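Local coordinates for protein CyaB (Pseudomonas aeruginosa, PDB 3R5G) that is a membrane-anchored adenylyl cyclase that probably converts ATP to cyclic AMP, represented here by its class III catalytic domain, at residues 109-114 and 144-149; 113-118 and 136-141. All blocks are in the same frame, centred on the assembly; numbering follows the deposited sequence.

Contact 1. Residues 109-114 and 144-149; sequences EIRMGI and RLESAS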
loop_
_atom_site.group_PDB
_atom_site.type_symbol
_atom_site.label_atom_id
_atom_site.label_comp_id
_atom_site.label_asym_id
_atom_site.label_seq_id
_atom_site.Cartn_x
_atom_site.Cartn_y
_atom_site.Cartn_z
ATOM N N GLU A 109 15.403 -5.308 8.940
ATOM C CA GLU A 109 14.713 -5.274 10.240
ATOM C C GLU A 109 13.269 -4.921 10.049
ATOM O O GLU A 109 12.965 -4.074 9.249
ATOM C CB GLU A 109 15.291 -4.251 11.178
ATOM C CG GLU A 109 14.613 -4.415 12.593
ATOM C CD GLU A 109 14.860 -5.711 13.272
ATOM O OE1 GLU A 109 15.901 -5.717 13.993
ATOM O OE2 GLU A 109 14.070 -6.710 13.095
ATOM N N ILE A 110 12.428 -5.569 10.833
ATOM C CA ILE A 110 10.998 -5.332 10.716
ATOM C C ILE A 110 10.638 -4.081 11.462
ATOM O O ILE A 110 11.236 -3.753 12.491
ATOM C CB ILE A 110 10.200 -6.599 11.245
ATOM C CG1 ILE A 110 8.710 -6.446 10.907
ATOM C CG2 ILE A 110 10.569 -6.900 12.792
ATOM C CD1 ILE A 110 8.045 -7.759 11.339
ATOM N N ARG A 111 9.677 -3.359 10.911
ATOM C CA ARG A 111 8.993 -2.312 11.666
ATOM C C ARG A 111 7.506 -2.463 11.536
ATOM O O ARG A 111 7.009 -2.994 10.531
ATOM C CB ARG A 111 9.455 -0.942 11.223
ATOM C CG ARG A 111 8.994 -0.616 9.881
ATOM C CD ARG A 111 9.552 0.739 9.494
ATOM N NE ARG A 111 9.075 0.992 8.131
ATOM C CZ ARG A 111 8.939 2.203 7.614
ATOM N NH1 ARG A 111 8.427 2.331 6.389
ATOM N NH2 ARG A 111 9.285 3.268 8.325
ATOM N N MET A 112 6.803 -1.962 12.548
ATOM C CA MET A 112 5.368 -2.208 12.678
ATOM C C MET A 112 4.601 -1.037 13.204
ATOM O O MET A 112 5.139 -0.323 14.083
ATOM C CB MET A 112 5.149 -3.393 13.676
ATOM C CG MET A 112 5.918 -4.612 13.180
ATOM S SD MET A 112 5.758 -5.969 14.405
ATOM C CE MET A 112 7.408 -6.232 14.613
ATOM N N GLY A 113 3.347 -0.904 12.761
ATOM C CA GLY A 113 2.443 0.111 13.248
ATOM C C GLY A 113 1.117 -0.553 13.602
ATOM O O GLY A 113 0.702 -1.401 12.774
ATOM N N ILE A 114 0.464 -0.184 14.688
ATOM C CA ILE A 114 -0.779 -0.868 15.118
ATOM C C ILE A 114 -1.690 0.208 15.606
ATOM O O ILE A 114 -1.259 1.056 16.429
ATOM C CB ILE A 114 -0.466 -1.932 16.183
ATOM C CG1 ILE A 114 0.548 -2.900 15.618
ATOM C CG2 ILE A 114 -1.768 -2.602 16.599
ATOM C CD1 ILE A 114 1.013 -3.964 16.699
ATOM N N ARG A 144 0.129 4.769 8.750
ATOM C CA ARG A 144 1.002 5.929 9.035
ATOM C C ARG A 144 1.904 5.673 10.205
ATOM O O ARG A 144 3.072 6.184 10.249
ATOM C CB ARG A 144 0.093 7.131 9.317
ATOM C CG ARG A 144 -0.664 7.645 8.045
ATOM C CD ARG A 144 0.237 7.793 6.763
ATOM N NE ARG A 144 -0.210 8.988 6.032
ATOM C CZ ARG A 144 0.136 9.343 4.790
ATOM N NH1 ARG A 144 0.974 8.602 4.063
ATOM N NH2 ARG A 144 -0.365 10.464 4.264
ATOM N N LEU A 145 1.444 4.944 11.209
ATOM C CA LEU A 145 2.348 4.614 12.313
ATOM C C LEU A 145 3.478 3.725 11.813
ATOM O O LEU A 145 4.648 3.805 12.251
ATOM C CB LEU A 145 1.615 3.992 13.521
ATOM C CG LEU A 145 0.539 4.828 14.197
ATOM C CD1 LEU A 145 -0.086 4.094 15.394
ATOM C CD2 LEU A 145 1.069 6.206 14.574
ATOM N N GLU A 146 3.158 2.756 10.926
ATOM C CA GLU A 146 4.174 1.924 10.422
ATOM C C GLU A 146 5.218 2.796 9.663
ATOM O O GLU A 146 6.433 2.581 9.842
ATOM C CB GLU A 146 3.511 0.861 9.565
ATOM C CG GLU A 146 4.472 -0.159 9.000
ATOM C CD GLU A 146 4.762 0.068 7.537
ATOM O OE1 GLU A 146 4.931 1.203 7.142
ATOM O OE2 GLU A 146 4.734 -0.876 6.672
ATOM N N SER A 147 4.726 3.789 8.930
ATOM C CA SER A 147 5.659 4.610 8.076
ATOM C C SER A 147 6.576 5.415 8.994
ATOM O O SER A 147 7.743 5.669 8.620
ATOM C CB SER A 147 4.925 5.611 7.197
ATOM O OG SER A 147 4.424 4.877 6.139
ATOM N N ALA A 148 6.077 5.754 10.164
ATOM C CA ALA A 148 6.820 6.595 11.144
ATOM C C ALA A 148 7.745 5.795 12.005
ATOM O O ALA A 148 8.618 6.339 12.727
ATOM C CB ALA A 148 5.819 7.306 12.021
ATOM N N SER A 149 7.531 4.491 12.075
ATOM C CA SER A 149 8.296 3.670 12.992
ATOM C C SER A 149 9.716 3.505 12.464
ATOM O O SER A 149 10.003 3.570 11.251
ATOM C CB SER A 149 7.562 2.296 13.195
ATOM O OG SER A 149 7.592 1.586 11.981
HETATM O O HOH W 1 8.363 5.057 5.428
#
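Strand 109-114 and the C-terminal turn of the helix at 144-148 run nearly antiparallel, their axes 147° apart and 5.9 Å from each other at closest approach, and the two backbones come nearest at Gly113, whose CA lies 3.6 Å from Glu146 N. Gly113 has no side chain, and the CB atoms of Leu145 and Glu146 rest against its CA. Beyond it, the CD1 methyl of Leu145 abuts the carbonyl of Ile114. On the other side of Gly113 along the strand, Arg111 spans the end of the helix. Its CG sits between the backbone N and the carbonyl carbon (chi1 70°), and the extended chain from CG to NE runs past Ser149 OG to carry the guanidinium to the carbonyls at and just beyond the helix end. Arg111 NH2 donates a fairly straight bond (159°) to Ser149 O at 3.0 Å, within both the guanidinium and carbonyl planes, and a weak one to Ser147 O. These carbonyls, together with Asp16, which forms a salt bridge with Arg111 NH1, should favour the positive charge. Glu146 O lies over one guanidinium face without bonding to it; that oxygen instead accepts from Ser149 N and from Ser149 OG, the hydroxyl at 2.6 Å. In the class III cyclase fold this helix packs on a mixed sheet, where strand 109-116 lies between strands 6-18 and 154-157. Glu146 OE1 faces Arg111 NH1 at 3.7 Å, a long salt bridge without a directed N-H, since the oxygen lies well out of plane. NH1 also donates to a water.

Contact 2. Residues 113-118 and 136-141; sequences GINTGY and GREVNL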
loop_
_atom_site.group_PDB
_atom_site.type_symbol
_atom_site.label_atom_id
_atom_site.label_comp_id
_atom_site.label_asym_id
_atom_site.label_seq_id
_atom_site.Cartn_x
_atom_site.Cartn_y
_atom_site.Cartn_z
ATOM N N GLY A 113 3.347 -0.904 12.761
ATOM C CA GLY A 113 2.443 0.111 13.248
ATOM C C GLY A 113 1.117 -0.553 13.602
ATOM O O GLY A 113 0.702 -1.401 12.774
ATOM N N ILE A 114 0.464 -0.184 14.688
ATOM C CA ILE A 114 -0.779 -0.868 15.118
ATOM C C ILE A 114 -1.690 0.208 15.606
ATOM O O ILE A 114 -1.259 1.056 16.429
ATOM C CB ILE A 114 -0.466 -1.932 16.183
ATOM C CG1 ILE A 114 0.548 -2.900 15.618
ATOM C CG2 ILE A 114 -1.768 -2.602 16.599
ATOM C CD1 ILE A 114 1.013 -3.964 16.699
ATOM N N ASN A 115 -2.970 0.158 15.225
ATOM C CA ASN A 115 -3.936 1.083 15.745
ATOM C C ASN A 115 -5.215 0.344 15.954
ATOM O O ASN A 115 -5.491 -0.647 15.250
ATOM C CB ASN A 115 -4.138 2.218 14.705
ATOM C CG ASN A 115 -5.240 3.205 15.098
ATOM O OD1 ASN A 115 -5.253 3.708 16.239
ATOM N ND2 ASN A 115 -6.194 3.420 14.205
ATOM N N THR A 116 -6.086 0.796 16.803
ATOM C CA THR A 116 -7.392 0.200 17.085
ATOM C C THR A 116 -8.454 1.278 16.921
ATOM O O THR A 116 -8.280 2.399 17.326
ATOM C CB THR A 116 -7.424 -0.231 18.522
ATOM O OG1 THR A 116 -6.363 -1.157 18.791
ATOM C CG2 THR A 116 -8.827 -0.855 18.969
ATOM N N GLY A 117 -9.523 0.945 16.229
ATOM C CA GLY A 117 -10.670 1.887 16.070
ATOM C C GLY A 117 -11.658 1.297 15.083
ATOM O O GLY A 117 -11.495 0.166 14.581
ATOM N N TYR A 118 -12.773 2.047 14.899
ATOM C CA TYR A 118 -13.812 1.550 13.993
ATOM C C TYR A 118 -13.437 1.649 12.588
ATOM O O TYR A 118 -12.976 2.681 12.095
ATOM C CB TYR A 118 -15.124 2.377 14.283
ATOM C CG TYR A 118 -15.746 1.906 15.589
ATOM C CD1 TYR A 118 -16.641 0.784 15.641
ATOM C CD2 TYR A 118 -15.495 2.541 16.785
ATOM C CE1 TYR A 118 -17.182 0.308 16.864
ATOM C CE2 TYR A 118 -16.079 2.094 17.957
ATOM C CZ TYR A 118 -16.896 0.980 17.990
ATOM O OH TYR A 118 -17.453 0.553 19.213
ATOM N N GLY A 136 -10.806 2.874 5.970
ATOM C CA GLY A 136 -11.222 3.871 6.908
ATOM C C GLY A 136 -10.017 4.615 7.455
ATOM O O GLY A 136 -8.824 4.177 7.264
ATOM N N ARG A 137 -10.278 5.773 8.036
ATOM C CA ARG A 137 -9.223 6.557 8.706
ATOM C C ARG A 137 -8.360 5.767 9.685
ATOM O O ARG A 137 -7.163 6.023 9.795
ATOM C CB ARG A 137 -9.869 7.778 9.371
ATOM C CG ARG A 137 -8.994 8.766 10.027
ATOM C CD ARG A 137 -9.916 9.975 10.489
ATOM N NE ARG A 137 -10.737 9.723 11.682
ATOM C CZ ARG A 137 -10.900 10.609 12.687
ATOM N NH1 ARG A 137 -10.276 11.796 12.665
ATOM N NH2 ARG A 137 -11.671 10.311 13.741
ATOM N N GLU A 138 -8.969 4.824 10.398
ATOM C CA GLU A 138 -8.285 4.063 11.437
ATOM C C GLU A 138 -7.379 3.032 10.799
ATOM O O GLU A 138 -6.298 2.701 11.321
ATOM C CB GLU A 138 -9.316 3.394 12.340
ATOM C CG GLU A 138 -10.230 4.375 13.148
ATOM C CD GLU A 138 -9.589 5.238 14.184
ATOM O OE1 GLU A 138 -8.434 5.153 14.495
ATOM O OE2 GLU A 138 -10.315 6.142 14.681
ATOM N N VAL A 139 -7.732 2.564 9.596
ATOM C CA VAL A 139 -6.822 1.750 8.858
ATOM C C VAL A 139 -5.598 2.586 8.371
ATOM O O VAL A 139 -4.436 2.165 8.482
ATOM C CB VAL A 139 -7.498 1.104 7.608
ATOM C CG1 VAL A 139 -6.535 0.237 6.859
ATOM C CG2 VAL A 139 -8.768 0.392 7.963
ATOM N N ASN A 140 -5.863 3.779 7.855
ATOM C CA ASN A 140 -4.788 4.599 7.374
ATOM C C ASN A 140 -3.890 5.010 8.547
ATOM O O ASN A 140 -2.679 5.077 8.310
ATOM C CB ASN A 140 -5.368 5.896 6.806
ATOM C CG ASN A 140 -6.122 5.657 5.530
ATOM O OD1 ASN A 140 -6.165 4.509 5.013
ATOM N ND2 ASN A 140 -6.709 6.703 5.012
ATOM N N LEU A 141 -4.446 5.159 9.739
ATOM C CA LEU A 141 -3.584 5.596 10.926
ATOM C C LEU A 141 -2.585 4.475 11.257
ATOM O O LEU A 141 -1.439 4.695 11.499
ATOM C CB LEU A 141 -4.408 6.055 12.097
ATOM C CG LEU A 141 -3.566 6.421 13.349
ATOM C CD1 LEU A 141 -2.600 7.577 13.029
ATOM C CD2 LEU A 141 -4.514 6.764 14.466
HETATM O O HOH W 2 -6.599 5.839 17.369
HETATM O O HOH W 3 -9.023 4.862 17.477
HETATM O O HOH W 4 -11.744 3.986 10.080
HETATM O O HOH W 5 -12.625 4.678 16.021
#
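Asn115 ND2 is held by two acceptors of Glu138: a short, nearly straight hydrogen bond joins it to Glu138 OE1, 2.8 Å long with an N-H...O angle of 169°, and its second N-H reaches Glu138 O at 3.0 Å. OE1 uses its anti lone pair, and both acceptors lie close to the Asn115 amide plane, so one nitrogen holds side chain and main chain of Glu138; this fixes the rotation of the amide. Asn115 CG stands anti to the backbone N (chi1 175°), which projects the amide to the helix. Its OD1 accepts from Ser157 OG, while Leu141 CD2 packs against Asn115 OD1 at 3.6 Å. The Glu138 chain bends at chi2 (-65°), bringing Glu138 CG to 3.4 Å from Tyr118 O and laying CG and CD against Gly117 CA. Water bridges widen the link: one joins Tyr118 O to Glu138 N, another Tyr118 N to Glu138 OE2. The contact thus pins the first turn of the helix, just after Gly136 at its N-cap position, to the corner where strand 109-116 gives way to strand 118-124. Strands 6-18 and 154-157 flank strand 109-116, helix 158-164 packs against Thr116, and the second subunit approaches the helix start, where its Glu25 accepts from Arg137 N and its Thr21 bonds Asn140 ND2, consistent with the dimeric catalytic domains of class III cyclases.

How the contacts relate
From the N terminus, strand 6-18 is laid down long before strand 109-116, its later antiparallel neighbour. The chain then runs along 109-116, turns the corner at Gly117, passes out and back through strands 118-124 and 129-135, and enters helix 137-148. Contact 2 closes the shorter loop, with 17 residues between its segments; contact 1 closes a longer one of 29 and encloses contact 2. Because strand and helix run almost antiparallel, contact 2 joins the strand end to the helix start, and contact 1 the strand start to the helix end. Together, with centres 12 Å apart, they lay helix 137-148 along strand 109-116 from end to end, joining it to the central sheet.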